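Local coordinates for protein sensor kinase CusS (Escherichia coli, PDB 5KU5) that senses periplasmic copper and silver ions and, as the histidine kinase of a two-component system, activates the response regulator CusR by phosphorylation, at residues Gly86-Leu91 / Asn110-Asn115; Pro68-Phe73 / Tyr131-Ile136; Ile51-Ser56 / Pro126-Tyr131. One frame throughout, in Å; residues are numbered along the deposited sequence. Where two conformers were deposited one is given.

Interaction 1: Gly86-Leu91 / Asn110-Asn115; sequences GEVYLL and NWRMIN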
loop_
_atom_site.group_PDB
_atom_site.type_symbol
_atom_site.label_atom_id
_atom_site.label_comp_id
_atom_site.label_asym_id
_atom_site.label_seq_id
_atom_site.Cartn_x
_atom_site.Cartn_y
_atom_site.Cartn_z
ATOM N N GLY A 86 -5.248 1.850 -21.611
ATOM C CA GLY A 86 -6.326 1.342 -20.774
ATOM C C GLY A 86 -7.343 2.404 -20.407
ATOM O O GLY A 86 -7.389 3.477 -21.014
ATOM N N GLU A 87 -8.155 2.085 -19.404
ATOM C CA GLU A 87 -9.320 2.875 -19.031
ATOM C C GLU A 87 -9.185 3.389 -17.586
ATOM O O GLU A 87 -9.791 2.853 -16.661
ATOM C CB GLU A 87 -10.571 2.007 -19.220
ATOM C CG GLU A 87 -11.849 2.787 -19.469
ATOM C CD GLU A 87 -13.100 1.942 -19.289
ATOM O OE1 GLU A 87 -13.055 0.729 -19.592
ATOM O OE2 GLU A 87 -14.131 2.492 -18.850
ATOM N N VAL A 88 -8.364 4.428 -17.417
ATOM C CA VAL A 88 -8.130 5.076 -16.121
ATOM C C VAL A 88 -8.810 6.441 -16.123
ATOM O O VAL A 88 -8.658 7.205 -17.074
ATOM C CB VAL A 88 -6.623 5.272 -15.833
ATOM C CG1 VAL A 88 -6.407 5.877 -14.448
ATOM C CG2 VAL A 88 -5.873 3.954 -15.973
ATOM N N TYR A 89 -9.544 6.743 -15.051
ATOM C CA TYR A 89 -10.281 8.001 -14.938
ATOM C C TYR A 89 -9.792 8.866 -13.791
ATOM O O TYR A 89 -9.174 8.374 -12.848
ATOM C CB TYR A 89 -11.769 7.726 -14.759
ATOM C CG TYR A 89 -12.380 7.053 -15.959
ATOM C CD1 TYR A 89 -12.738 7.789 -17.089
ATOM C CD2 TYR A 89 -12.586 5.680 -15.978
ATOM C CE1 TYR A 89 -13.292 7.173 -18.201
ATOM C CE2 TYR A 89 -13.142 5.056 -17.080
ATOM C CZ TYR A 89 -13.491 5.807 -18.190
ATOM O OH TYR A 89 -14.040 5.195 -19.288
ATOM N N LEU A 90 -10.087 10.159 -13.897
ATOM C CA LEU A 90 -9.822 11.128 -12.850
ATOM C C LEU A 90 -11.151 11.590 -12.256
ATOM O O LEU A 90 -12.035 12.036 -12.987
ATOM C CB LEU A 90 -9.052 12.321 -13.416
ATOM C CG LEU A 90 -7.650 12.001 -13.945
ATOM C CD1 LEU A 90 -7.093 13.173 -14.735
ATOM C CD2 LEU A 90 -6.701 11.622 -12.816
ATOM N N LEU A 91 -11.288 11.452 -10.937
ATOM C CA LEU A 91 -12.423 11.993 -10.194
ATOM C C LEU A 91 -11.948 13.167 -9.346
ATOM O O LEU A 91 -10.892 13.083 -8.709
ATOM C CB LEU A 91 -13.030 10.928 -9.278
ATOM C CG LEU A 91 -13.361 9.555 -9.863
ATOM C CD1 LEU A 91 -13.865 8.641 -8.758
ATOM C CD2 LEU A 91 -14.387 9.655 -10.981
ATOM N N ASN A 110 -9.370 13.762 -4.394
ATOM C CA ASN A 110 -9.007 13.564 -5.809
ATOM C C ASN A 110 -8.493 12.155 -6.040
ATOM O O ASN A 110 -7.675 11.665 -5.262
ATOM C CB ASN A 110 -7.949 14.570 -6.247
ATOM C CG ASN A 110 -8.447 15.996 -6.187
ATOM O OD1 ASN A 110 -9.193 16.443 -7.057
ATOM N ND2 ASN A 110 -8.042 16.716 -5.151
ATOM N N TRP A 111 -8.956 11.515 -7.116
ATOM C CA TRP A 111 -8.787 10.068 -7.287
ATOM C C TRP A 111 -8.429 9.654 -8.713
ATOM O O TRP A 111 -8.879 10.272 -9.682
ATOM C CB TRP A 111 -10.068 9.332 -6.859
ATOM C CG TRP A 111 -10.635 9.830 -5.570
ATOM C CD1 TRP A 111 -11.519 10.855 -5.411
ATOM C CD2 TRP A 111 -10.328 9.355 -4.255
ATOM N NE1 TRP A 111 -11.794 11.041 -4.079
ATOM C CE2 TRP A 111 -11.072 10.135 -3.346
ATOM C CE3 TRP A 111 -9.500 8.338 -3.757
ATOM C CZ2 TRP A 111 -11.016 9.934 -1.961
ATOM C CZ3 TRP A 111 -9.443 8.134 -2.379
ATOM C CH2 TRP A 111 -10.200 8.931 -1.497
ATOM N N ARG A 112 -7.610 8.606 -8.816
ATOM C CA ARG A 112 -7.453 7.838 -10.050
ATOM C C ARG A 112 -8.328 6.609 -9.891
ATOM O O ARG A 112 -8.173 5.868 -8.910
ATOM C CB ARG A 112 -5.998 7.427 -10.298
ATOM C CG ARG A 112 -5.284 8.341 -11.272
ATOM C CD ARG A 112 -3.903 7.844 -11.665
ATOM N NE ARG A 112 -3.303 8.815 -12.581
ATOM C CZ ARG A 112 -2.599 9.892 -12.233
ATOM N NH1 ARG A 112 -2.306 10.167 -10.961
ATOM N NH2 ARG A 112 -2.155 10.701 -13.189
ATOM N N MET A 113 -9.231 6.398 -10.854
ATOM C CA MET A 113 -10.225 5.327 -10.780
ATOM C C MET A 113 -10.088 4.349 -11.941
ATOM O O MET A 113 -9.851 4.756 -13.078
ATOM C CB MET A 113 -11.641 5.915 -10.765
ATOM C CG MET A 113 -12.755 4.889 -10.582
ATOM S SD MET A 113 -13.370 4.176 -12.125
ATOM C CE MET A 113 -14.254 5.571 -12.816
ATOM N N ILE A 114 -10.249 3.062 -11.633
ATOM C CA ILE A 114 -10.389 2.004 -12.626
ATOM C C ILE A 114 -11.562 1.128 -12.207
ATOM O O ILE A 114 -12.032 1.211 -11.067
ATOM C CB ILE A 114 -9.116 1.136 -12.770
ATOM C CG1 ILE A 114 -8.698 0.506 -11.432
ATOM C CG2 ILE A 114 -7.975 1.967 -13.342
ATOM C CD1 ILE A 114 -7.788 -0.691 -11.596
ATOM N N ASN A 115 -12.029 0.293 -13.128
ATOM C CA ASN A 115 -13.045 -0.709 -12.818
ATOM C C ASN A 115 -12.809 -1.999 -13.591
ATOM O O ASN A 115 -12.189 -1.982 -14.652
ATOM C CB ASN A 115 -14.447 -0.165 -13.106
ATOM C CG ASN A 115 -14.633 0.233 -14.559
ATOM O OD1 ASN A 115 -15.050 -0.578 -15.382
ATOM N ND2 ASN A 115 -14.296 1.476 -14.885
HETATM O O HOH W 1 -10.769 0.385 -15.700
HETATM O O HOH W 2 -8.805 15.075 -9.631
#
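Strand 89-91 lies antiparallel to the start of strand 111-122, and residues of the two segments interleave on both faces of the sheet. On the face of Y89, L91, W111 and M113, M113 makes one bump. Its CG stands anti to the backbone N (chi1 -176°), and bends at chi2 and chi3 fold the thioether back so that the methyl CE rests against the root of the Y89 side chain, 3.6 Å from Y89 CD2. SD itself sits obliquely to the ring, its centroid 5.5 Å away, a loose Met-aromatic contact. The hollow between M113 and W111 receives L91, the most deeply covered residue of the contact: L91 CD1 lies 4.1 Å from M113 CB, while L91 CB meets W111 CB. On the other face, L90 CD2 packs 3.9 Å from R112 CG, alongside an arginine stem that runs extended to salt bridges with D80 and with D10 of helix 2-25. V88 and I114 lie side by side, pointing the same way, with V88 CG2 3.9 Å from I114 CG2. Beneath these side chains, Y89 and M113 exchange two nearly straight backbone bonds, Y89 N to M113 O and M113 N to Y89 O both 2.8 Å; L91 and W111 form the next such pair. Past the paired residues the segments diverge, and a water bridges E87 O and N115 N. The phenol of Y89 turns back to give its proton to the anti lone pair of E87 OE2. This is antiparallel strand pairing in the sheet of the PDC-fold sensor domain, with the side chain of W111 about 5 Å from a bound silver ion.

Interaction 2: Pro68-Phe73 / Tyr131-Ile136; sequences PDIREF and YIALSI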
loop_
_atom_site.group_PDB
_atom_site.type_symbol
_atom_site.label_atom_id
_atom_site.label_comp_id
_atom_site.label_asym_id
_atom_site.label_seq_id
_atom_site.Cartn_x
_atom_site.Cartn_y
_atom_site.Cartn_z
ATOM N N PRO A 68 -19.024 9.215 0.392
ATOM C CA PRO A 68 -20.095 8.797 -0.511
ATOM C C PRO A 68 -19.614 7.788 -1.558
ATOM O O PRO A 68 -18.411 7.700 -1.834
ATOM C CB PRO A 68 -20.521 10.104 -1.187
ATOM C CG PRO A 68 -20.177 11.167 -0.208
ATOM C CD PRO A 68 -18.940 10.685 0.497
ATOM N N ASP A 69 -20.561 7.035 -2.113
ATOM C CA ASP A 69 -20.297 6.056 -3.171
ATOM C C ASP A 69 -19.604 6.742 -4.351
ATOM O O ASP A 69 -20.143 7.702 -4.909
ATOM C CB ASP A 69 -21.629 5.421 -3.610
ATOM C CG ASP A 69 -21.470 4.342 -4.680
ATOM O OD1 ASP A 69 -20.336 3.973 -5.052
ATOM O OD2 ASP A 69 -22.515 3.857 -5.155
ATOM N N ILE A 70 -18.411 6.258 -4.710
ATOM C CA ILE A 70 -17.653 6.827 -5.841
ATOM C C ILE A 70 -18.368 6.700 -7.188
ATOM O O ILE A 70 -18.157 7.537 -8.067
ATOM C CB ILE A 70 -16.198 6.284 -5.963
ATOM C CG1 ILE A 70 -16.158 4.772 -6.248
ATOM C CG2 ILE A 70 -15.381 6.667 -4.730
ATOM C CD1 ILE A 70 -14.757 4.200 -6.323
ATOM N N ARG A 71 -19.231 5.691 -7.333
ATOM C CA ARG A 71 -20.041 5.522 -8.552
ATOM C C ARG A 71 -20.980 6.697 -8.848
ATOM O O ARG A 71 -21.378 6.885 -9.998
ATOM C CB ARG A 71 -20.840 4.213 -8.508
ATOM C CG ARG A 71 -19.959 2.975 -8.597
ATOM C CD ARG A 71 -20.772 1.697 -8.650
ATOM N NE ARG A 71 -21.537 1.607 -9.900
ATOM C CZ ARG A 71 -22.863 1.467 -10.012
ATOM N NH1 ARG A 71 -23.666 1.371 -8.947
ATOM N NH2 ARG A 71 -23.401 1.405 -11.228
ATOM N N GLU A 72 -21.312 7.486 -7.826
ATOM C CA GLU A 72 -22.043 8.747 -8.017
ATOM C C GLU A 72 -21.218 9.831 -8.731
ATOM O O GLU A 72 -21.779 10.821 -9.200
ATOM C CB GLU A 72 -22.532 9.305 -6.675
ATOM C CG GLU A 72 -23.460 8.383 -5.894
ATOM C CD GLU A 72 -24.072 9.043 -4.665
ATOM O OE1 GLU A 72 -23.896 10.260 -4.464
ATOM O OE2 GLU A 72 -24.747 8.335 -3.892
ATOM N N PHE A 73 -19.896 9.657 -8.778
ATOM C CA PHE A 73 -18.989 10.565 -9.482
ATOM C C PHE A 73 -18.513 10.021 -10.833
ATOM O O PHE A 73 -17.688 10.654 -11.493
ATOM C CB PHE A 73 -17.795 10.902 -8.580
ATOM C CG PHE A 73 -18.172 11.720 -7.377
ATOM C CD1 PHE A 73 -18.772 11.120 -6.271
ATOM C CD2 PHE A 73 -17.948 13.093 -7.353
ATOM C CE1 PHE A 73 -19.139 11.874 -5.168
ATOM C CE2 PHE A 73 -18.307 13.852 -6.248
ATOM C CZ PHE A 73 -18.903 13.242 -5.154
ATOM N N TYR A 131 -15.285 -1.160 -8.600
ATOM C CA TYR A 131 -14.694 0.155 -8.862
ATOM C C TYR A 131 -13.695 0.457 -7.749
ATOM O O TYR A 131 -14.020 0.291 -6.575
ATOM C CB TYR A 131 -15.777 1.235 -8.885
ATOM C CG TYR A 131 -16.758 1.100 -10.026
ATOM C CD1 TYR A 131 -17.796 0.171 -9.972
ATOM C CD2 TYR A 131 -16.658 1.907 -11.162
ATOM C CE1 TYR A 131 -18.703 0.046 -11.014
ATOM C CE2 TYR A 131 -17.558 1.786 -12.211
ATOM C CZ TYR A 131 -18.577 0.854 -12.134
ATOM O OH TYR A 131 -19.479 0.727 -13.167
ATOM N N ILE A 132 -12.491 0.894 -8.126
ATOM C CA ILE A 132 -11.396 1.162 -7.186
ATOM C C ILE A 132 -10.895 2.583 -7.425
ATOM O O ILE A 132 -10.561 2.919 -8.554
ATOM C CB ILE A 132 -10.202 0.198 -7.398
ATOM C CG1 ILE A 132 -10.667 -1.267 -7.421
ATOM C CG2 ILE A 132 -9.149 0.404 -6.308
ATOM C CD1 ILE A 132 -9.623 -2.239 -7.932
ATOM N N ALA A 133 -10.824 3.391 -6.365
ATOM C CA ALA A 133 -10.329 4.767 -6.437
ATOM C C ALA A 133 -9.149 4.962 -5.480
ATOM O O ALA A 133 -9.284 4.725 -4.283
ATOM C CB ALA A 133 -11.447 5.742 -6.103
ATOM N N LEU A 134 -8.007 5.397 -6.017
ATOM C CA LEU A 134 -6.792 5.670 -5.236
ATOM C C LEU A 134 -6.562 7.177 -5.143
ATOM O O LEU A 134 -6.666 7.884 -6.145
ATOM C CB LEU A 134 -5.572 5.008 -5.892
ATOM C CG LEU A 134 -4.191 5.265 -5.269
ATOM C CD1 LEU A 134 -4.111 4.659 -3.879
ATOM C CD2 LEU A 134 -3.084 4.711 -6.152
ATOM N N SER A 135 -6.228 7.656 -3.945
ATOM C CA SER A 135 -6.006 9.085 -3.710
ATOM C C SER A 135 -4.783 9.612 -4.457
ATOM O O SER A 135 -3.706 9.019 -4.385
ATOM C CB SER A 135 -5.837 9.378 -2.218
ATOM O OG SER A 135 -5.451 10.728 -2.015
ATOM N N ILE A 136 -4.961 10.732 -5.152
ATOM C CA ILE A 136 -3.874 11.390 -5.887
ATOM C C ILE A 136 -3.588 12.805 -5.373
ATOM O O ILE A 136 -2.879 13.567 -6.026
ATOM C CB ILE A 136 -4.153 11.410 -7.413
ATOM C CG1 ILE A 136 -5.339 12.315 -7.777
ATOM C CG2 ILE A 136 -4.413 9.997 -7.909
ATOM C CD1 ILE A 136 -5.524 12.513 -9.269
#
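R71 crosses over one face of the Y131 ring, starting from a short 3-10 turn, 70-72, that packs on strand 125-135. From its CB the chain leaves with CG anti to the carbonyl carbon, and this sets CG over one face of the Y131 ring, 3.9 Å from the centroid and 15° off the normal, a CH-pi contact. CD continues outward over the same side and comes within 3.5 Å of Y131 CE1. A bend at chi3 (67°) then carries NE to the ring's rim, 3.4 Å from Y131 CE1, with guanidinium and ring planes 42° apart. At the tip, NH2 bonds to G58 O and NH1 to T60 OG1, so both terminal nitrogens are held by the neighbouring hairpin. The backbone is fixed as well: R71 N donates to D69 OD1 at 3.1 Å, closing an Asx turn, and D69 OD1 also takes the hydroxyl of S52. One residue back, I70 points toward the strand and lays CD1 between Y131 and A133, 3.7 Å from A133 CB and 4.0 Å from Y131 CB. No hydrogen bond joins the two segments. It is therefore mostly a van der Waals and CH-pi contact although an arginine carries it: CG and CD lie over one face and NE reaches the rim at CE1, while the terminal nitrogens are directed to oxygens elsewhere, which probably fixes the rotation of R71 and seats the 68-73 connection on the sheet.

Interaction 3: Ile51-Ser56 / Pro126-Tyr131; sequences ISLADS and PIYTLY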
loop_
_atom_site.group_PDB
_atom_site.type_symbol
_atom_site.label_atom_id
_atom_site.label_comp_id
_atom_site.label_asym_id
_atom_site.label_seq_id
_atom_site.Cartn_x
_atom_site.Cartn_y
_atom_site.Cartn_z
ATOM N N ILE A 51 -13.581 2.087 -2.568
ATOM C CA ILE A 51 -14.092 1.129 -3.542
ATOM C C ILE A 51 -15.617 1.133 -3.560
ATOM O O ILE A 51 -16.262 1.542 -2.591
ATOM C CB ILE A 51 -13.530 -0.306 -3.321
ATOM C CG1 ILE A 51 -14.199 -1.021 -2.137
ATOM C CG2 ILE A 51 -12.015 -0.281 -3.144
ATOM C CD1 ILE A 51 -15.293 -1.993 -2.535
ATOM N N SER A 52 -16.173 0.682 -4.680
ATOM C CA SER A 52 -17.606 0.461 -4.817
ATOM C C SER A 52 -17.843 -0.799 -5.638
ATOM O O SER A 52 -17.224 -0.983 -6.689
ATOM C CB SER A 52 -18.273 1.651 -5.496
ATOM O OG SER A 52 -19.678 1.454 -5.578
ATOM N N LEU A 53 -18.736 -1.654 -5.149
ATOM C CA LEU A 53 -19.073 -2.904 -5.805
ATOM C C LEU A 53 -20.507 -2.813 -6.318
ATOM O O LEU A 53 -21.440 -2.617 -5.533
ATOM C CB LEU A 53 -18.918 -4.069 -4.825
ATOM C CG LEU A 53 -18.905 -5.478 -5.423
ATOM C CD1 LEU A 53 -17.652 -5.707 -6.258
ATOM C CD2 LEU A 53 -19.011 -6.520 -4.319
ATOM N N ALA A 54 -20.664 -2.930 -7.636
ATOM C CA ALA A 54 -21.971 -2.897 -8.287
ATOM C C ALA A 54 -22.405 -4.313 -8.641
ATOM O O ALA A 54 -21.564 -5.164 -8.942
ATOM C CB ALA A 54 -21.912 -2.037 -9.540
ATOM N N ASP A 55 -23.717 -4.556 -8.609
ATOM C CA ASP A 55 -24.282 -5.864 -8.963
ATOM C C ASP A 55 -24.519 -5.981 -10.474
ATOM O O ASP A 55 -24.192 -5.063 -11.229
ATOM C CB ASP A 55 -25.558 -6.155 -8.140
ATOM C CG ASP A 55 -26.760 -5.282 -8.521
ATOM O OD1 ASP A 55 -26.670 -4.428 -9.428
ATOM O OD2 ASP A 55 -27.817 -5.462 -7.883
ATOM N N SER A 56 -25.082 -7.111 -10.899
ATOM C CA SER A 56 -25.434 -7.370 -12.307
ATOM C C SER A 56 -26.241 -6.253 -12.994
ATOM O O SER A 56 -26.022 -5.970 -14.173
ATOM C CB SER A 56 -26.202 -8.695 -12.406
ATOM O OG SER A 56 -26.727 -8.906 -13.706
ATOM N N PRO A 126 -19.234 -12.477 -14.911
ATOM C CA PRO A 126 -19.086 -12.186 -13.477
ATOM C C PRO A 126 -20.237 -11.350 -12.909
ATOM O O PRO A 126 -20.719 -10.436 -13.579
ATOM C CB PRO A 126 -17.765 -11.410 -13.407
ATOM C CG PRO A 126 -17.012 -11.841 -14.616
ATOM C CD PRO A 126 -18.060 -12.010 -15.674
ATOM N N ILE A 127 -20.672 -11.685 -11.697
ATOM C CA ILE A 127 -21.831 -11.027 -11.070
ATOM C C ILE A 127 -21.593 -9.581 -10.612
ATOM O O ILE A 127 -22.561 -8.836 -10.449
ATOM C CB ILE A 127 -22.421 -11.845 -9.887
ATOM C CG1 ILE A 127 -21.405 -12.036 -8.747
ATOM C CG2 ILE A 127 -22.946 -13.188 -10.381
ATOM C CD1 ILE A 127 -21.976 -12.737 -7.533
ATOM N N TYR A 128 -20.333 -9.189 -10.401
ATOM C CA TYR A 128 -20.014 -7.841 -9.915
ATOM C C TYR A 128 -19.172 -7.022 -10.887
ATOM O O TYR A 128 -18.486 -7.568 -11.748
ATOM C CB TYR A 128 -19.239 -7.903 -8.599
ATOM C CG TYR A 128 -19.901 -8.642 -7.457
ATOM C CD1 TYR A 128 -21.201 -8.332 -7.048
ATOM C CD2 TYR A 128 -19.203 -9.617 -6.738
ATOM C CE1 TYR A 128 -21.796 -8.999 -5.982
ATOM C CE2 TYR A 128 -19.787 -10.286 -5.672
ATOM C CZ TYR A 128 -21.080 -9.975 -5.295
ATOM O OH TYR A 128 -21.646 -10.645 -4.234
ATOM N N THR A 129 -19.237 -5.702 -10.723
ATOM C CA THR A 129 -18.252 -4.780 -11.280
ATOM C C THR A 129 -17.648 -4.036 -10.098
ATOM O O THR A 129 -18.358 -3.336 -9.378
ATOM C CB THR A 129 -18.880 -3.783 -12.268
ATOM O OG1 THR A 129 -19.510 -4.505 -13.328
ATOM C CG2 THR A 129 -17.818 -2.859 -12.875
ATOM N N LEU A 130 -16.346 -4.215 -9.897
ATOM C CA LEU A 130 -15.605 -3.561 -8.820
ATOM C C LEU A 130 -15.016 -2.247 -9.323
ATOM O O LEU A 130 -14.336 -2.233 -10.345
ATOM C CB LEU A 130 -14.477 -4.473 -8.329
ATOM C CG LEU A 130 -13.531 -3.934 -7.252
ATOM C CD1 LEU A 130 -14.282 -3.563 -5.978
ATOM C CD2 LEU A 130 -12.452 -4.959 -6.964
ATOM N N TYR A 131 -15.285 -1.160 -8.600
ATOM C CA TYR A 131 -14.694 0.155 -8.862
ATOM C C TYR A 131 -13.695 0.457 -7.749
ATOM O O TYR A 131 -14.020 0.291 -6.575
ATOM C CB TYR A 131 -15.777 1.235 -8.885
ATOM C CG TYR A 131 -16.758 1.100 -10.026
ATOM C CD1 TYR A 131 -17.796 0.171 -9.972
ATOM C CD2 TYR A 131 -16.658 1.907 -11.162
ATOM C CE1 TYR A 131 -18.703 0.046 -11.014
ATOM C CE2 TYR A 131 -17.558 1.786 -12.211
ATOM C CZ TYR A 131 -18.577 0.854 -12.134
ATOM O OH TYR A 131 -19.479 0.727 -13.167
HETATM O O HOH W 3 -21.964 -4.125 -12.803
HETATM O O HOH W 4 -25.226 -9.282 -9.336
#
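In the antiparallel sheet of the PDC-fold sensor domain, strand 49-54 pairs with strand 125-135, which has strand 111-122 on its other flank. Four backbone hydrogen bonds join them. S52 and Y131 form one hydrogen-bonded pair, in which S52 N meets Y131 O in the carbonyl plane and on a lone pair, whereas Y131 N approaches S52 O almost along the C=O axis at 2.7 Å. A54 and T129 form the next, A54 N reaching T129 O nearly straight (176°) and T129 N returning a bond to A54 O from above the carbonyl plane. The CA of I51 adds a CH...O contact to Y131 O, at 3.1 Å. Water extends the ladder where the strands fray: one molecule links D55 O to T129 OG1, and another accepts from S56 N and donates to I127 O. Apolar contacts fall on the face of L53 and L130, which helix 32-44 partly covers through L36 on L53. L53 has CG anti to the backbone N (chi1 -166°), so its CD1 comes down between Y128 CB, at 3.6 Å, and L130 CB. Farther out, I51 CD1 meets L130 CD1 at an oblique crossing. On the other face A54 CB sits at the edge of the Y131 ring. The aromatic contact across the strands is CH-pi: I127, the preceding residue, covers one face of the Y128 ring with CG1, and L53 CD2 lies over the centre of the opposite one, 3.8 Å from the centroid.

In the fold
All three contacts tie pieces to one antiparallel sheet, and strand 125-135 is its hub: it is flanked by strand 111-122 of interaction 1 and strand 49-54 of interaction 3, while interaction 2 sets a 3-10 turn upon its face. Interactions 1 and 3 are partly buried ladders of backbone hydrogen bonds, with waters at their fraying ends; interaction 2 is buried, nearest the chain centre, and made mainly of side-chain contacts, with no hydrogen bond across. Y131 is shared by interactions 2 and 3, and D69 bonding S52 joins them further. Backbone bonds N110 to I136 and R112 to L134 join interaction 1 to interaction 2. Interaction 1 lies closest to a silver ion.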